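Long-range contact in hypothetical protein, IPT/TIG domain protein (Bacteroides ovatus, PDB 4HW6), which is of unknown function but probably binds carbohydrate as an auxiliary nutrient-binding protein, pairing an IPT/TIG domain with a six-bladed beta-propeller: residues C316-P322 / G329-W335. Sequence-based numbering, arbitrary orientation.
Sequences CGQHSSP and GTGARLW. With EDO (1,2-ethanediol), chain G.
In this six-bladed beta-propeller, residues 316-322 leave edge strand 313-315 of one blade; residues 329-335 join strands 327-328 and 337-344, the two edges of the next. The nearest CA pairs are Cys316-Gly329 (4.1 Å), Gly317-Arg333 (4.5 Å) and Pro322-Trp335 (4.7 Å). Gly317 N donates to Gly329 O (3.3 Å). Gly317 has phi/psi 82/179, which calls for glycine, and its CA makes a CA-H...O contact with Ala332 O (3.3 Å). A type II turn, Gln318 to Ser321, swings His319 and Ser320 out of reach. Arg333 (chi1 m, chi2 m) folds back, so NH1 donates to Thr330 O and Ala332 O, both 2.9 Å. Gln318 CB covers one guanidinium face. One water accepts from Gln318 N (3.0 Å) and Leu334 N (2.9 Å), and is hydrogen-bonded to Ser321 O (2.8 Å). Leu334 CD1 packs on Cys316 SG (4.0 Å), and both side chains touch Val376 in the blade of 337-344. Pro322 ends the contact: its CB sits 3.6 Å above the centroid of the Trp335 five-membered ring, a CH-pi contact.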
loop_
_atom_site.group_PDB
_atom_site.type_symbol
_atom_site.label_atom_id
_atom_site.label_comp_id
_atom_site.label_asym_id
_atom_site.label_seq_id
_atom_site.Cartn_x
_atom_site.Cartn_y
_atom_site.Cartn_z
ATOM N N CYS A 316 -17.658 -7.118 10.434
ATOM C CA CYS A 316 -16.705 -7.788 11.290
ATOM C C CYS A 316 -16.403 -7.038 12.562
ATOM O O CYS A 316 -16.678 -5.855 12.696
ATOM C CB CYS A 316 -15.424 -8.149 10.529
ATOM S SG CYS A 316 -14.442 -6.724 10.105
ATOM N N GLY A 317 -15.859 -7.765 13.515
ATOM C CA GLY A 317 -15.622 -7.222 14.834
ATOM C C GLY A 317 -16.864 -7.275 15.687
ATOM O O GLY A 317 -17.930 -7.719 15.251
ATOM N N GLN A 318 -16.709 -6.803 16.921
ATOM C CA GLN A 318 -17.826 -6.591 17.826
ATOM C C GLN A 318 -17.705 -5.189 18.393
ATOM O O GLN A 318 -16.681 -4.813 18.963
ATOM C CB GLN A 318 -17.850 -7.618 18.949
ATOM C CG GLN A 318 -19.055 -7.440 19.835
ATOM C CD GLN A 318 -19.208 -8.556 20.833
ATOM O OE1 GLN A 318 -19.658 -9.658 20.486
ATOM N NE2 GLN A 318 -18.813 -8.295 22.061
ATOM N N HIS A 319 -18.765 -4.422 18.189
ATOM C CA HIS A 319 -18.850 -3.043 18.638
ATOM C C HIS A 319 -18.483 -2.937 20.119
ATOM O O HIS A 319 -19.074 -3.620 20.960
ATOM C CB HIS A 319 -20.280 -2.578 18.402
ATOM C CG HIS A 319 -20.499 -1.099 18.510
ATOM N ND1 HIS A 319 -20.320 -0.391 19.679
ATOM C CD2 HIS A 319 -21.011 -0.225 17.608
ATOM C CE1 HIS A 319 -20.695 0.866 19.485
ATOM N NE2 HIS A 319 -21.121 0.994 18.234
ATOM N N SER A 320 -17.496 -2.097 20.404
ATOM C CA SER A 320 -17.018 -1.802 21.770
ATOM C C SER A 320 -16.278 -2.974 22.464
ATOM O O SER A 320 -16.134 -2.981 23.688
ATOM C CB SER A 320 -18.167 -1.266 22.650
ATOM O OG SER A 320 -18.819 -0.158 22.015
ATOM N N SER A 321 -15.799 -3.946 21.679
ATOM C CA SER A 321 -15.060 -5.088 22.214
ATOM C C SER A 321 -13.715 -5.185 21.503
ATOM O O SER A 321 -13.567 -5.912 20.529
ATOM C CB SER A 321 -15.855 -6.392 22.048
ATOM O OG SER A 321 -15.200 -7.463 22.716
ATOM N N PRO A 322 -12.726 -4.412 21.964
ATOM C CA PRO A 322 -11.412 -4.459 21.315
ATOM C C PRO A 322 -10.686 -5.777 21.558
ATOM O O PRO A 322 -10.795 -6.384 22.632
ATOM C CB PRO A 322 -10.656 -3.292 21.967
ATOM C CG PRO A 322 -11.274 -3.186 23.334
ATOM C CD PRO A 322 -12.735 -3.470 23.106
ATOM N N GLY A 329 -16.104 -12.830 10.271
ATOM C CA GLY A 329 -17.086 -11.795 10.569
ATOM C C GLY A 329 -17.086 -11.312 12.011
ATOM O O GLY A 329 -16.069 -10.862 12.532
ATOM N N THR A 330 -18.241 -11.377 12.644
ATOM C CA THR A 330 -18.417 -10.861 13.996
ATOM C C THR A 330 -17.824 -11.766 15.073
ATOM O O THR A 330 -17.928 -11.471 16.271
ATOM C CB THR A 330 -19.894 -10.559 14.281
ATOM O OG1 THR A 330 -20.665 -11.769 14.204
ATOM C CG2 THR A 330 -20.445 -9.460 13.317
ATOM N N GLY A 331 -17.193 -12.865 14.650
ATOM C CA GLY A 331 -16.343 -13.657 15.540
ATOM C C GLY A 331 -14.903 -13.154 15.629
ATOM O O GLY A 331 -14.137 -13.535 16.551
ATOM N N ALA A 332 -14.524 -12.291 14.691
ATOM C CA ALA A 332 -13.243 -11.581 14.750
ATOM C C ALA A 332 -13.338 -10.451 15.769
ATOM O O ALA A 332 -14.429 -9.994 16.101
ATOM C CB ALA A 332 -12.867 -10.991 13.397
ATOM N N ARG A 333 -12.179 -10.041 16.265
ATOM C CA ARG A 333 -12.034 -8.833 17.052
ATOM C C ARG A 333 -10.983 -7.951 16.428
ATOM O O ARG A 333 -9.934 -8.453 15.968
ATOM C CB ARG A 333 -11.670 -9.144 18.486
ATOM C CG ARG A 333 -12.689 -10.005 19.221
ATOM C CD ARG A 333 -13.965 -9.213 19.482
ATOM N NE ARG A 333 -14.957 -9.994 20.202
ATOM C CZ ARG A 333 -15.917 -10.731 19.648
ATOM N NH1 ARG A 333 -16.022 -10.841 18.323
ATOM N NH2 ARG A 333 -16.755 -11.408 20.451
ATOM N N LEU A 334 -11.288 -6.651 16.403
ATOM C CA LEU A 334 -10.397 -5.616 15.917
ATOM C C LEU A 334 -10.009 -4.732 17.082
ATOM O O LEU A 334 -10.652 -4.778 18.142
ATOM C CB LEU A 334 -11.077 -4.766 14.848
ATOM C CG LEU A 334 -11.744 -5.495 13.681
ATOM C CD1 LEU A 334 -12.218 -4.497 12.638
ATOM C CD2 LEU A 334 -10.896 -6.569 13.040
ATOM N N TRP A 335 -8.961 -3.944 16.884
ATOM C CA TRP A 335 -8.497 -3.039 17.921
ATOM C C TRP A 335 -7.962 -1.751 17.300
ATOM O O TRP A 335 -6.810 -1.654 16.869
ATOM C CB TRP A 335 -7.462 -3.712 18.837
ATOM C CG TRP A 335 -7.335 -3.011 20.192
ATOM C CD1 TRP A 335 -7.904 -1.845 20.567
ATOM C CD2 TRP A 335 -6.540 -3.434 21.298
ATOM N NE1 TRP A 335 -7.568 -1.532 21.860
ATOM C CE2 TRP A 335 -6.708 -2.480 22.323
ATOM C CE3 TRP A 335 -5.674 -4.510 21.510
ATOM C CZ2 TRP A 335 -6.054 -2.575 23.553
ATOM C CZ3 TRP A 335 -5.038 -4.613 22.738
ATOM C CH2 TRP A 335 -5.231 -3.647 23.738
HETATM C C1 EDO G . -6.999 -6.136 25.504
HETATM O O1 EDO G . -7.332 -5.502 26.756
HETATM C C2 EDO G . -8.061 -5.809 24.457
HETATM O O2 EDO G . -9.302 -6.439 24.812
HETATM O O HOH W 1 -13.849 -6.091 17.699
HETATM O O HOH W 2 -19.983 -10.235 17.861
#